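Local coordinates for protein GH26C (Muricauda sp. MAR_2010_75, PDB 6Q78) that probably hydrolyses internal beta-1,4-mannosidic linkages in mannans, as an endo-mannanase of glycoside hydrolase family 26 built on a TIM barrel, at residues A[70-74]-A[324-330]; A[120-124]-A[195-199]; A[302-307]-A[351-356]. One frame throughout, in Å; residues are numbered along the deposited sequence.

Contact 1. Residues A[70-74]-A[324-330]; sequences FYNLK and AEERVKI
Last-turn carbonyls are only partly satisfied within a helix, and a lysine from elsewhere can add a bond. Here 70-74, a full turn of helix 64-76 before the first barrel strand, packs where helix 306-327 turns into strand 330-336, an alpha-to-beta connection at that strand's N-terminal end. V328 breaks the helix with positive phi (55/52) in a Schellman motif, K329 N bonding A324 O at 2.9 Å. The CA atoms of K74 and I330 come closest, at 5.5 Å.

Polar contacts converge on K74 (t, p, t, t). K74 NZ donates to K329 O at 2.8 Å and weakly to A324 O at 3.3 Å; a water, 2.8 Å from K74 NZ, donates to E325 O at 2.7 Å.

Apolar packing centres on I330 (m, t). I330 CD1 sits over the face of the F70 ring (t), 4.0 Å from its centroid in a CH-pi contact, and 3.7 Å from L73 CB. At the ring edge F70 CZ lies 3.6 Å from V328 O.

The acidic end of E325 pairs with K366. The K74 charge is thus met mainly by the K329 carbonyl beyond the turn, with weak and water-mediated links to the last helical carbonyls.

Contact 2. Residues A[120-124]-A[195-199]; sequences ITDDL and YYKQK
In this TIM barrel the loop after strand 112-116 meets helix 193-208, and the contact is a compact case of a loop joined to a surrounding helix. Residues 120-124 lie in that loop, which runs on to helix 132-150, and have no regular structure; 195-199 is a turn of helix 193-208, with K199 N bonded to Y195 O at 3.1 Å. T121 and K199 have the closest CA atoms, 5.9 Å apart.

The loop contains an Asx turn. D122, with chi1 t and phi/psi of -64/142, accepts from L124 N at OD1 over 2.8 Å, which sets the bend around D123. The CA-to-CB bond of D122 points away from the helix, whereas D123 (chi1 m, phi/psi -54/-32) leaves sideways and delivers its carboxylate to it.

Y195 and K199, one turn apart, both reach for the loop. Y195 takes chi1 t with chi2 near -90°, so its hydroxyl extends to the carboxylate and D123 OD1 lies near the plane of the ring. K199 bends early (m, m) and then runs straight (t, t); its CD passes 4.2 Å from T121 CB before NZ bonds T121 O at 2.8 Å. T121, in chi1 p, faces the helix with its CA-to-CB bond, yet OG1 pairs chiefly with W158 NE1.

Around this core I120 O receives K202 NZ from the next turn of the same helix. The focal atom is D123 OD1, which accepts from Y195 OH at 2.6 Å and forms a salt bridge with K199 NZ at 2.8 Å.

Contact 3. Residues A[302-307]-A[351-356]; sequences FNNQGQ and FFTNNL
F302 gives the largest area to this contact, followed by N355 and F351. F302 is 3-10 in conformation and opens an inverse gamma turn centred on N303 (N304 N to F302 O, 2.9 Å); G306, with positive phi (70/-169), leads into helix 306-327. Opposite lies the first turn of helix 351-361, widened to a pi-type turn in which L356 N bonds F351 O at 2.9 Å. Q307 and N355 have the closest CA atoms, 7.4 Å apart.

The CA-to-CB bond of F302 (chi1 m) points toward that helix. F351 (chi1 t) presents its edge to the F302 face in an offset edge-to-face pair, centroids 5.7 Å apart and planes at 87°, while F351 CE1 touches F302 CB at 3.6 Å. L356 CD1 meets F302 CZ at 3.9 Å.

N355 (chi1 m) supplies the polar half: OD1 accepts from Q307 NE2 at 3.2 Å, and a water joins N355 ND2 (2.9 Å) to F302 O (3.0 Å).

F302 and L356 also touch T336 of strand 330-336. Such packing joins the loop leading into helix 306-327 to the start of helix 351-361, the next helix of the (beta/alpha)8 barrel, beside the connecting strand.

The three contacts illustrate how a chain is tied together at three separate places in the barrel. Contacts 1 and 3 share helix 306-327, one using its final turn and the other its start; their centres are 27 Å apart, their nearest atoms about 16 Å, and their segments alternate along the chain. Contact 2 is nested within the loop closed by contact 1 and precedes contact 3 in series. It lies across the chain's centre from contact 3, with centres 39 Å apart, and 31 Å from the centre of contact 1. All belong to the one family 26 barrel, and contact 1 packs the helix before the first strand against its late part.

Contact 1. Residues A[70-74]-A[324-330]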
ATOM      1  N   PHE A  70     -10.400  -7.353  -6.832  1.00  8.72           N
ATOM      2  CA  PHE A  70      -9.425  -8.438  -6.830  1.00  9.14           C
ATOM      3  C   PHE A  70      -9.278  -9.023  -8.234  1.00 10.20           C
ATOM      4  O   PHE A  70      -8.159  -9.174  -8.748  1.00 11.63           O
ATOM      5  CB  PHE A  70      -9.848  -9.506  -5.812  1.00 11.40           C
ATOM      6  CG  PHE A  70      -8.875 -10.633  -5.677  1.00 10.20           C
ATOM      7  CD1 PHE A  70      -8.845 -11.660  -6.622  1.00 12.96           C
ATOM      8  CD2 PHE A  70      -7.987 -10.668  -4.590  1.00 11.84           C
ATOM      9  CE1 PHE A  70      -7.950 -12.731  -6.482  1.00 12.31           C
ATOM     10  CE2 PHE A  70      -7.116 -11.727  -4.448  1.00 12.78           C
ATOM     11  CZ  PHE A  70      -7.077 -12.756  -5.407  1.00 11.72           C
ATOM     12  N   TYR A  71     -10.405  -9.374  -8.867  1.00 10.83           N
ATOM     13  CA  TYR A  71     -10.336  -9.963 -10.200  1.00 11.99           C
ATOM     14  C   TYR A  71      -9.615  -9.028 -11.158  1.00 13.20           C
ATOM     15  O   TYR A  71      -8.726  -9.445 -11.907  1.00 12.55           O
ATOM     16  CB  TYR A  71     -11.740 -10.283 -10.728  1.00 12.81           C
ATOM     17  CG  TYR A  71     -11.667 -10.838 -12.137  1.00 14.21           C
ATOM     18  CD1 TYR A  71     -11.425 -12.200 -12.355  1.00 17.05           C
ATOM     19  CD2 TYR A  71     -11.830 -10.013 -13.261  1.00 14.53           C
ATOM     20  CE1 TYR A  71     -11.336 -12.722 -13.637  1.00 20.17           C
ATOM     21  CE2 TYR A  71     -11.740 -10.536 -14.551  1.00 16.03           C
ATOM     22  CZ  TYR A  71     -11.500 -11.895 -14.724  1.00 18.07           C
ATOM     23  OH  TYR A  71     -11.407 -12.438 -15.996  1.00 23.87           O
ATOM     24  N   ASN A  72     -10.001  -7.756 -11.165  1.00 11.07           N
ATOM     25  CA  ASN A  72      -9.478  -6.862 -12.196  1.00 11.15           C
ATOM     26  C   ASN A  72      -8.003  -6.542 -11.978  1.00 12.52           C
ATOM     27  O   ASN A  72      -7.281  -6.331 -12.958  1.00 13.32           O
ATOM     28  CB  ASN A  72     -10.318  -5.577 -12.271  1.00 10.62           C
ATOM     29  CG  ASN A  72     -11.586  -5.784 -13.053  1.00 12.81           C
ATOM     30  OD1 ASN A  72     -11.523  -6.227 -14.190  1.00 20.99           O
ATOM     31  ND2 ASN A  72     -12.740  -5.504 -12.451  1.00 11.32           N
ATOM     32  N   LEU A  73      -7.545  -6.465 -10.720  1.00  9.81           N
ATOM     33  CA  LEU A  73      -6.112  -6.282 -10.485  1.00  9.71           C
ATOM     34  C   LEU A  73      -5.332  -7.487 -10.965  1.00 11.54           C
ATOM     35  O   LEU A  73      -4.255  -7.351 -11.560  1.00 12.58           O
ATOM     36  CB  LEU A  73      -5.821  -6.075  -8.999  1.00 10.62           C
ATOM     37  CG  LEU A  73      -6.119  -4.681  -8.467  1.00 11.18           C
ATOM     38  CD1 LEU A  73      -6.024  -4.645  -6.961  1.00 11.97           C
ATOM     39  CD2 LEU A  73      -5.130  -3.656  -9.066  1.00 13.76           C
ATOM     40  N   LYS A  74      -5.836  -8.680 -10.659  1.00 11.24           N
ATOM     41  CA  LYS A  74      -5.150  -9.896 -11.075  1.00 15.38           C
ATOM     42  C   LYS A  74      -5.092  -9.982 -12.595  1.00 14.42           C
ATOM     43  O   LYS A  74      -4.051 -10.332 -13.166  1.00 16.80           O
ATOM     44  CB  LYS A  74      -5.871 -11.099 -10.471  1.00 12.69           C
ATOM     45  CG  LYS A  74      -5.267 -12.466 -10.771  1.00 14.03           C
ATOM     46  CD  LYS A  74      -3.909 -12.653 -10.124  1.00 14.92           C
ATOM     47  CE  LYS A  74      -3.522 -14.121 -10.249  1.00 15.70           C
ATOM     48  NZ  LYS A  74      -2.093 -14.294  -9.882  1.00 17.25           N
ATOM     49  N   ALA A 324       2.955 -14.984  -6.208  1.00 13.06           N
ATOM     50  CA  ALA A 324       1.579 -14.579  -6.496  1.00 12.71           C
ATOM     51  C   ALA A 324       0.964 -15.416  -7.618  1.00 17.03           C
ATOM     52  O   ALA A 324      -0.222 -15.764  -7.573  1.00 13.72           O
ATOM     53  CB  ALA A 324       1.556 -13.089  -6.844  1.00 14.03           C
ATOM     54  N   GLU A 325       1.748 -15.756  -8.644  1.00 14.57           N
ATOM     55  CA  GLU A 325       1.221 -16.646  -9.678  1.00 17.11           C
ATOM     56  C   GLU A 325       0.895 -18.020  -9.096  1.00 18.17           C
ATOM     57  O   GLU A 325      -0.176 -18.578  -9.353  1.00 18.81           O
ATOM     58  CB  GLU A 325       2.230 -16.754 -10.815  1.00 18.20           C
ATOM     59  CG  GLU A 325       2.298 -15.531 -11.705  1.00 25.39           C
ATOM     60  CD  GLU A 325       2.827 -15.844 -13.086  0.14 20.68           C
ATOM     61  OE1 GLU A 325       2.081 -16.436 -13.898  0.60 26.72           O
ATOM     62  OE2 GLU A 325       3.995 -15.512 -13.353  0.57 22.00           O
ATOM     63  N   GLU A 326       1.778 -18.558  -8.270  1.00 19.19           N
ATOM     64  CA  GLU A 326       1.560 -19.903  -7.737  1.00 19.40           C
ATOM     65  C   GLU A 326       0.373 -19.963  -6.774  1.00 19.73           C
ATOM     66  O   GLU A 326      -0.376 -20.956  -6.772  1.00 18.80           O
ATOM     67  CB  GLU A 326       2.843 -20.399  -7.072  1.00 22.73           C
ATOM     68  CG  GLU A 326       3.874 -20.838  -8.098  1.00 32.82           C
ATOM     69  CD  GLU A 326       5.213 -21.123  -7.481  0.19 24.74           C
ATOM     70  OE1 GLU A 326       6.196 -21.260  -8.242  0.50 31.54           O
ATOM     71  OE2 GLU A 326       5.272 -21.194  -6.230  0.82 35.87           O
ATOM     72  N   ARG A 327       0.167 -18.911  -5.968  1.00 16.54           N
ATOM     73  CA  ARG A 327      -0.815 -18.929  -4.887  1.00 15.25           C
ATOM     74  C   ARG A 327      -2.088 -18.172  -5.242  1.00 13.87           C
ATOM     75  O   ARG A 327      -2.976 -18.038  -4.397  1.00 15.97           O
ATOM     76  CB  ARG A 327      -0.197 -18.412  -3.594  1.00 16.92           C
ATOM     77  CG  ARG A 327       0.860 -19.398  -3.047  1.00 22.50           C
ATOM     78  CD  ARG A 327       1.925 -18.703  -2.275  1.00 24.50           C
ATOM     79  NE  ARG A 327       2.956 -19.653  -1.853  1.00 24.26           N
ATOM     80  CZ  ARG A 327       3.076 -20.125  -0.615  1.00 24.81           C
ATOM     81  NH1 ARG A 327       2.222 -19.748   0.328  1.00 21.67           N
ATOM     82  NH2 ARG A 327       4.054 -20.980  -0.321  1.00 23.08           N
ATOM     83  N   VAL A 328      -2.223 -17.734  -6.493  1.00 16.81           N
ATOM     84  CA  VAL A 328      -3.376 -16.963  -6.961  1.00 15.84           C
ATOM     85  C   VAL A 328      -3.582 -15.718  -6.105  1.00 17.93           C
ATOM     86  O   VAL A 328      -4.674 -15.476  -5.585  1.00 15.17           O
ATOM     87  CB  VAL A 328      -4.655 -17.822  -7.092  1.00 13.41           C
ATOM     88  CG1 VAL A 328      -5.658 -17.122  -7.963  1.00 19.87           C
ATOM     89  CG2 VAL A 328      -4.306 -19.201  -7.664  1.00 22.22           C
ATOM     90  N   LYS A 329      -2.519 -14.938  -5.949  1.00 14.05           N
ATOM     91  CA  LYS A 329      -2.514 -13.645  -5.273  1.00 12.02           C
ATOM     92  C   LYS A 329      -2.232 -12.557  -6.303  1.00 12.33           C
ATOM     93  O   LYS A 329      -1.911 -12.835  -7.460  1.00 11.76           O
ATOM     94  CB  LYS A 329      -1.440 -13.584  -4.180  1.00 14.08           C
ATOM     95  CG  LYS A 329      -1.513 -14.710  -3.125  1.00 17.64           C
ATOM     96  CD  LYS A 329      -2.892 -14.776  -2.522  1.00 17.05           C
ATOM     97  CE  LYS A 329      -2.929 -15.792  -1.383  1.00 15.75           C
ATOM     98  NZ  LYS A 329      -4.335 -16.014  -0.946  1.00 12.04           N
ATOM     99  N   ILE A 330      -2.341 -11.301  -5.863  1.00 10.71           N
ATOM    100  CA  ILE A 330      -1.926 -10.156  -6.674  1.00  9.17           C
ATOM    101  C   ILE A 330      -0.562  -9.706  -6.155  1.00 10.82           C
ATOM    102  O   ILE A 330      -0.403  -9.457  -4.946  1.00 12.68           O
ATOM    103  CB  ILE A 330      -2.934  -9.008  -6.513  1.00  8.82           C
ATOM    104  CG1 ILE A 330      -4.302  -9.436  -7.078  1.00  9.53           C
ATOM    105  CG2 ILE A 330      -2.461  -7.731  -7.228  1.00 11.23           C
ATOM    106  CD1 ILE A 330      -5.446  -8.700  -6.362  1.00 12.30           C
TER
HETATM  107  O   HOH W   1      -2.337 -17.112 -10.167  1.00 19.25           O

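Contact 2. Residues A[120-124]-A[195-199]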
ATOM      1  N   ILE A 120      -6.323   8.486  11.886  1.00  6.55           N
ATOM      2  CA  ILE A 120      -7.645   7.959  12.174  1.00  7.10           C
ATOM      3  C   ILE A 120      -7.642   7.187  13.482  1.00  9.83           C
ATOM      4  O   ILE A 120      -8.673   7.138  14.186  1.00 10.41           O
ATOM      5  CB  ILE A 120      -8.086   7.125  10.958  1.00  7.33           C
ATOM      6  CG1 ILE A 120      -8.188   8.055   9.731  1.00  9.39           C
ATOM      7  CG2 ILE A 120      -9.397   6.372  11.215  1.00  9.30           C
ATOM      8  CD1 ILE A 120      -8.318   7.293   8.411  1.00  8.93           C
ATOM      9  N   THR A 121      -6.506   6.596  13.853  1.00  6.93           N
ATOM     10  CA  THR A 121      -6.433   5.780  15.066  1.00  8.25           C
ATOM     11  C   THR A 121      -5.691   6.475  16.203  1.00 11.15           C
ATOM     12  O   THR A 121      -5.405   5.851  17.240  1.00 11.36           O
ATOM     13  CB  THR A 121      -5.768   4.418  14.819  1.00 10.65           C
ATOM     14  OG1 THR A 121      -4.403   4.608  14.394  1.00 10.06           O
ATOM     15  CG2 THR A 121      -6.552   3.627  13.766  1.00 10.65           C
ATOM     16  N   ASP A 122      -5.390   7.755  16.071  1.00  8.84           N
ATOM     17  CA  ASP A 122      -4.626   8.425  17.118  1.00  8.31           C
ATOM     18  C   ASP A 122      -5.415   8.450  18.424  1.00  8.29           C
ATOM     19  O   ASP A 122      -6.638   8.643  18.422  1.00  8.85           O
ATOM     20  CB  ASP A 122      -4.330   9.876  16.697  1.00  9.41           C
ATOM     21  CG  ASP A 122      -3.195  10.485  17.541  1.00 13.10           C
ATOM     22  OD1 ASP A 122      -3.457  10.965  18.677  1.00 13.65           O
ATOM     23  OD2 ASP A 122      -2.033  10.390  17.090  1.00 13.52           O
ATOM     24  N   ASP A 123      -4.705   8.264  19.546  1.00  9.14           N
ATOM     25  CA  ASP A 123      -5.356   8.339  20.852  1.00  9.04           C
ATOM     26  C   ASP A 123      -6.119   9.639  21.036  1.00  9.07           C
ATOM     27  O   ASP A 123      -7.136   9.672  21.730  1.00 13.02           O
ATOM     28  CB  ASP A 123      -4.313   8.283  21.968  1.00  9.57           C
ATOM     29  CG  ASP A 123      -3.656   6.905  22.149  1.00 15.16           C
ATOM     30  OD1 ASP A 123      -4.136   5.925  21.575  1.00 12.78           O
ATOM     31  OD2 ASP A 123      -2.666   6.833  22.917  1.00 14.89           O
ATOM     32  N   LEU A 124      -5.652  10.724  20.435  1.00  8.99           N
ATOM     33  CA  LEU A 124      -6.289  12.009  20.672  1.00 10.01           C
ATOM     34  C   LEU A 124      -7.352  12.355  19.641  1.00  9.94           C
ATOM     35  O   LEU A 124      -7.937  13.439  19.714  1.00 11.77           O
ATOM     36  CB  LEU A 124      -5.250  13.128  20.677  1.00 15.54           C
ATOM     37  CG  LEU A 124      -4.233  13.029  21.806  1.00 16.68           C
ATOM     38  CD1 LEU A 124      -3.410  14.304  21.804  1.00 18.17           C
ATOM     39  CD2 LEU A 124      -4.932  12.834  23.141  1.00 17.17           C
ATOM     40  N   TYR A 195      -7.049  -2.388  24.139  1.00 11.66           N
ATOM     41  CA  TYR A 195      -6.710  -1.153  23.429  1.00 11.20           C
ATOM     42  C   TYR A 195      -6.593  -1.395  21.930  1.00 10.06           C
ATOM     43  O   TYR A 195      -7.101  -0.607  21.102  1.00 10.15           O
ATOM     44  CB  TYR A 195      -5.367  -0.662  23.974  1.00 11.97           C
ATOM     45  CG  TYR A 195      -4.729   0.511  23.268  1.00 11.01           C
ATOM     46  CD1 TYR A 195      -3.873   0.322  22.201  1.00 10.20           C
ATOM     47  CD2 TYR A 195      -4.928   1.807  23.704  1.00 13.48           C
ATOM     48  CE1 TYR A 195      -3.249   1.382  21.574  1.00 10.95           C
ATOM     49  CE2 TYR A 195      -4.309   2.888  23.058  1.00 10.14           C
ATOM     50  CZ  TYR A 195      -3.457   2.650  22.011  1.00 12.46           C
ATOM     51  OH  TYR A 195      -2.834   3.707  21.382  1.00 12.09           O
ATOM     52  N   TYR A 196      -5.908  -2.477  21.557  1.00  9.57           N
ATOM     53  CA  TYR A 196      -5.730  -2.768  20.134  1.00  9.05           C
ATOM     54  C   TYR A 196      -7.061  -3.131  19.469  1.00 10.45           C
ATOM     55  O   TYR A 196      -7.336  -2.698  18.338  1.00  9.05           O
ATOM     56  CB  TYR A 196      -4.728  -3.913  19.977  1.00  9.55           C
ATOM     57  CG  TYR A 196      -4.478  -4.300  18.549  1.00  8.67           C
ATOM     58  CD1 TYR A 196      -4.068  -3.341  17.623  1.00  8.19           C
ATOM     59  CD2 TYR A 196      -4.658  -5.614  18.107  1.00  8.80           C
ATOM     60  CE1 TYR A 196      -3.826  -3.669  16.291  1.00  8.11           C
ATOM     61  CE2 TYR A 196      -4.399  -5.969  16.748  1.00  8.46           C
ATOM     62  CZ  TYR A 196      -3.998  -4.971  15.867  1.00  7.98           C
ATOM     63  OH  TYR A 196      -3.765  -5.223  14.539  1.00  9.49           O
ATOM     64  N   LYS A 197      -7.907  -3.905  20.147  1.00  9.74           N
ATOM     65  CA  LYS A 197      -9.225  -4.195  19.587  1.00  9.68           C
ATOM     66  C   LYS A 197      -9.998  -2.915  19.327  1.00 10.00           C
ATOM     67  O   LYS A 197     -10.672  -2.802  18.302  1.00 10.54           O
ATOM     68  CB  LYS A 197     -10.003  -5.156  20.486  1.00 11.04           C
ATOM     69  CG  LYS A 197      -9.468  -6.594  20.424  1.00 13.74           C
ATOM     70  CD  LYS A 197     -10.336  -7.608  21.201  1.00 18.26           C
ATOM     71  CE  LYS A 197     -10.399  -7.384  22.666  1.00 27.24           C
ATOM     72  NZ  LYS A 197     -11.225  -8.546  23.150  1.00 26.36           N
ATOM     73  N   GLN A 198      -9.890  -1.922  20.233  1.00  9.98           N
ATOM     74  CA  GLN A 198     -10.591  -0.656  20.011  1.00  9.73           C
ATOM     75  C   GLN A 198     -10.062   0.057  18.777  1.00 10.38           C
ATOM     76  O   GLN A 198     -10.839   0.669  18.032  1.00 10.34           O
ATOM     77  CB  GLN A 198     -10.488   0.222  21.264  1.00 12.14           C
ATOM     78  CG  GLN A 198     -11.473   1.392  21.274  1.00 21.90           C
ATOM     79  CD  GLN A 198     -11.078   2.518  20.337  0.36 11.63           C
ATOM     80  OE1 GLN A 198      -9.913   2.913  20.267  0.40 10.65           O
ATOM     81  NE2 GLN A 198     -12.059   3.038  19.595  0.75 27.99           N
ATOM     82  N   LYS A 199      -8.751  -0.005  18.535  1.00  8.54           N
ATOM     83  CA  LYS A 199      -8.213   0.604  17.312  1.00  8.01           C
ATOM     84  C   LYS A 199      -8.753  -0.091  16.065  1.00  7.76           C
ATOM     85  O   LYS A 199      -9.074   0.564  15.063  1.00  9.70           O
ATOM     86  CB  LYS A 199      -6.684   0.541  17.306  1.00  8.29           C
ATOM     87  CG  LYS A 199      -5.988   1.281  18.447  1.00  8.10           C
ATOM     88  CD  LYS A 199      -6.482   2.726  18.603  1.00  9.42           C
ATOM     89  CE  LYS A 199      -5.559   3.458  19.604  1.00 10.51           C
ATOM     90  NZ  LYS A 199      -5.996   4.898  19.789  1.00 12.46           N
TER

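Contact 3. Residues A[302-307]-A[351-356]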
ATOM      1  N   PHE A 302      17.124   1.220  -5.384  1.00 13.21           N
ATOM      2  CA  PHE A 302      17.060   2.333  -6.319  1.00 14.04           C
ATOM      3  C   PHE A 302      17.857   3.550  -5.863  1.00 14.71           C
ATOM      4  O   PHE A 302      17.952   4.530  -6.608  1.00 15.60           O
ATOM      5  CB  PHE A 302      15.602   2.719  -6.584  1.00 14.42           C
ATOM      6  CG  PHE A 302      14.796   1.638  -7.262  1.00 11.59           C
ATOM      7  CD1 PHE A 302      15.089   1.249  -8.564  1.00 13.68           C
ATOM      8  CD2 PHE A 302      13.761   0.998  -6.595  1.00 13.98           C
ATOM      9  CE1 PHE A 302      14.365   0.255  -9.191  1.00 14.60           C
ATOM     10  CE2 PHE A 302      13.025  -0.002  -7.232  1.00 13.88           C
ATOM     11  CZ  PHE A 302      13.330  -0.362  -8.543  1.00 14.08           C
ATOM     12  N   ASN A 303      18.482   3.503  -4.687  1.00 13.45           N
ATOM     13  CA  ASN A 303      19.097   4.705  -4.119  1.00 16.61           C
ATOM     14  C   ASN A 303      20.536   4.835  -4.616  1.00 15.00           C
ATOM     15  O   ASN A 303      21.512   4.516  -3.926  1.00 16.62           O
ATOM     16  CB  ASN A 303      19.023   4.686  -2.596  1.00 18.49           C
ATOM     17  CG  ASN A 303      19.362   6.050  -1.997  1.00 25.60           C
ATOM     18  OD1 ASN A 303      19.915   6.903  -2.677  1.00 27.69           O
ATOM     19  ND2 ASN A 303      19.012   6.258  -0.729  1.00 40.58           N
ATOM     20  N   ASN A 304      20.662   5.299  -5.864  1.00 16.16           N
ATOM     21  CA  ASN A 304      21.966   5.481  -6.510  1.00 17.72           C
ATOM     22  C   ASN A 304      22.812   4.208  -6.441  1.00 17.64           C
ATOM     23  O   ASN A 304      23.988   4.244  -6.077  1.00 22.65           O
ATOM     24  CB  ASN A 304      22.766   6.620  -5.867  1.00 19.63           C
ATOM     25  CG  ASN A 304      22.116   7.956  -5.988  0.65 21.54           C
ATOM     26  OD1 ASN A 304      21.663   8.523  -4.989  0.43 22.16           O
ATOM     27  ND2 ASN A 304      22.110   8.506  -7.192  0.50 20.35           N
ATOM     28  N   GLN A 305      22.197   3.070  -6.756  1.00 16.65           N
ATOM     29  CA  GLN A 305      22.878   1.780  -6.718  1.00 17.13           C
ATOM     30  C   GLN A 305      23.167   1.228  -8.111  1.00 21.71           C
ATOM     31  O   GLN A 305      23.608   0.075  -8.232  1.00 18.35           O
ATOM     32  CB  GLN A 305      22.034   0.771  -5.931  1.00 17.05           C
ATOM     33  CG  GLN A 305      21.747   1.153  -4.476  1.00 15.76           C
ATOM     34  CD  GLN A 305      22.949   1.036  -3.579  1.00 19.97           C
ATOM     35  OE1 GLN A 305      23.254  -0.051  -3.071  1.00 20.17           O
ATOM     36  NE2 GLN A 305      23.646   2.141  -3.364  1.00 18.96           N
ATOM     37  N   GLY A 306      22.920   2.009  -9.168  1.00 19.11           N
ATOM     38  CA  GLY A 306      23.336   1.556 -10.482  1.00 22.16           C
ATOM     39  C   GLY A 306      22.516   0.373 -10.979  1.00 18.40           C
ATOM     40  O   GLY A 306      21.482  -0.008 -10.422  1.00 17.32           O
ATOM     41  N   GLN A 307      23.012  -0.214 -12.071  1.00 21.42           N
ATOM     42  CA  GLN A 307      22.321  -1.354 -12.664  1.00 20.88           C
ATOM     43  C   GLN A 307      22.345  -2.571 -11.740  1.00 18.82           C
ATOM     44  O   GLN A 307      21.422  -3.393 -11.780  1.00 19.45           O
ATOM     45  CB  GLN A 307      22.935  -1.688 -14.030  1.00 23.48           C
ATOM     46  CG  GLN A 307      22.591  -0.639 -15.075  1.00 31.40           C
ATOM     47  CD  GLN A 307      21.107  -0.315 -15.097  1.00 35.96           C
ATOM     48  OE1 GLN A 307      20.272  -1.207 -15.286  1.00 36.33           O
ATOM     49  NE2 GLN A 307      20.765   0.963 -14.876  1.00 28.85           N
ATOM     50  N   PHE A 351      16.130   7.475 -14.432  1.00 18.25           N
ATOM     51  CA  PHE A 351      15.607   6.675 -13.325  1.00 18.68           C
ATOM     52  C   PHE A 351      14.306   5.957 -13.682  1.00 17.21           C
ATOM     53  O   PHE A 351      14.159   4.752 -13.456  1.00 17.49           O
ATOM     54  CB  PHE A 351      15.371   7.512 -12.066  1.00 15.86           C
ATOM     55  CG  PHE A 351      14.732   6.719 -10.986  1.00 13.10           C
ATOM     56  CD1 PHE A 351      15.460   5.730 -10.331  1.00 18.58           C
ATOM     57  CD2 PHE A 351      13.384   6.867 -10.682  1.00 13.66           C
ATOM     58  CE1 PHE A 351      14.869   4.928  -9.368  1.00 19.57           C
ATOM     59  CE2 PHE A 351      12.785   6.071  -9.711  1.00 14.62           C
ATOM     60  CZ  PHE A 351      13.532   5.084  -9.050  1.00 15.07           C
ATOM     61  N   PHE A 352      13.304   6.698 -14.146  1.00 15.99           N
ATOM     62  CA  PHE A 352      11.990   6.077 -14.300  1.00 13.06           C
ATOM     63  C   PHE A 352      11.972   5.113 -15.474  1.00 16.23           C
ATOM     64  O   PHE A 352      11.428   4.002 -15.376  1.00 15.03           O
ATOM     65  CB  PHE A 352      10.901   7.146 -14.474  1.00 12.50           C
ATOM     66  CG  PHE A 352      10.722   8.037 -13.272  1.00 12.89           C
ATOM     67  CD1 PHE A 352      10.100   7.551 -12.117  1.00 11.16           C
ATOM     68  CD2 PHE A 352      11.160   9.352 -13.297  1.00 12.43           C
ATOM     69  CE1 PHE A 352       9.936   8.365 -10.990  1.00 11.63           C
ATOM     70  CE2 PHE A 352      10.986  10.189 -12.161  1.00 13.98           C
ATOM     71  CZ  PHE A 352      10.369   9.681 -11.009  1.00 13.13           C
ATOM     72  N   THR A 353      12.538   5.529 -16.600  1.00 17.14           N
ATOM     73  CA  THR A 353      12.420   4.736 -17.812  1.00 19.14           C
ATOM     74  C   THR A 353      13.386   3.560 -17.815  1.00 17.22           C
ATOM     75  O   THR A 353      13.014   2.459 -18.245  1.00 24.25           O
ATOM     76  CB  THR A 353      12.651   5.634 -19.024  1.00 21.45           C
ATOM     77  OG1 THR A 353      11.624   6.647 -19.047  1.00 24.64           O
ATOM     78  CG2 THR A 353      12.606   4.820 -20.295  1.00 26.15           C
ATOM     79  N   ASN A 354      14.620   3.759 -17.339  1.00 19.68           N
ATOM     80  CA  ASN A 354      15.666   2.746 -17.476  1.00 17.75           C
ATOM     81  C   ASN A 354      15.888   1.924 -16.215  1.00 24.15           C
ATOM     82  O   ASN A 354      16.495   0.840 -16.292  1.00 22.04           O
ATOM     83  CB  ASN A 354      16.997   3.413 -17.817  1.00 21.24           C
ATOM     84  CG  ASN A 354      16.924   4.195 -19.112  1.00 28.69           C
ATOM     85  OD1 ASN A 354      16.228   3.795 -20.047  1.00 37.15           O
ATOM     86  ND2 ASN A 354      17.623   5.321 -19.169  1.00 32.79           N
ATOM     87  N   ASN A 355      15.477   2.433 -15.058  1.00 16.50           N
ATOM     88  CA  ASN A 355      15.728   1.750 -13.793  1.00 17.13           C
ATOM     89  C   ASN A 355      14.428   1.175 -13.245  1.00 17.59           C
ATOM     90  O   ASN A 355      14.251  -0.041 -13.199  1.00 15.96           O
ATOM     91  CB  ASN A 355      16.398   2.678 -12.775  1.00 14.61           C
ATOM     92  CG  ASN A 355      17.805   3.074 -13.183  1.00 17.07           C
ATOM     93  OD1 ASN A 355      18.248   2.826 -14.319  1.00 23.26           O
ATOM     94  ND2 ASN A 355      18.534   3.689 -12.242  1.00 20.06           N
ATOM     95  N   LEU A 356      13.503   2.026 -12.820  1.00 13.47           N
ATOM     96  CA  LEU A 356      12.257   1.536 -12.250  1.00 12.80           C
ATOM     97  C   LEU A 356      11.476   0.703 -13.259  1.00 15.76           C
ATOM     98  O   LEU A 356      11.049  -0.416 -12.950  1.00 14.93           O
ATOM     99  CB  LEU A 356      11.415   2.711 -11.747  1.00 13.48           C
ATOM    100  CG  LEU A 356      10.051   2.265 -11.229  1.00 11.36           C
ATOM    101  CD1 LEU A 356      10.185   1.338  -9.984  1.00 14.16           C
ATOM    102  CD2 LEU A 356       9.252   3.496 -10.850  1.00 15.23           C
TER
HETATM  103  O   HOH W   2      18.189   3.592  -9.411  1.00 17.28           O
HETATM  104  O   HOH W   3      18.740   0.198 -17.618  1.00 43.09           O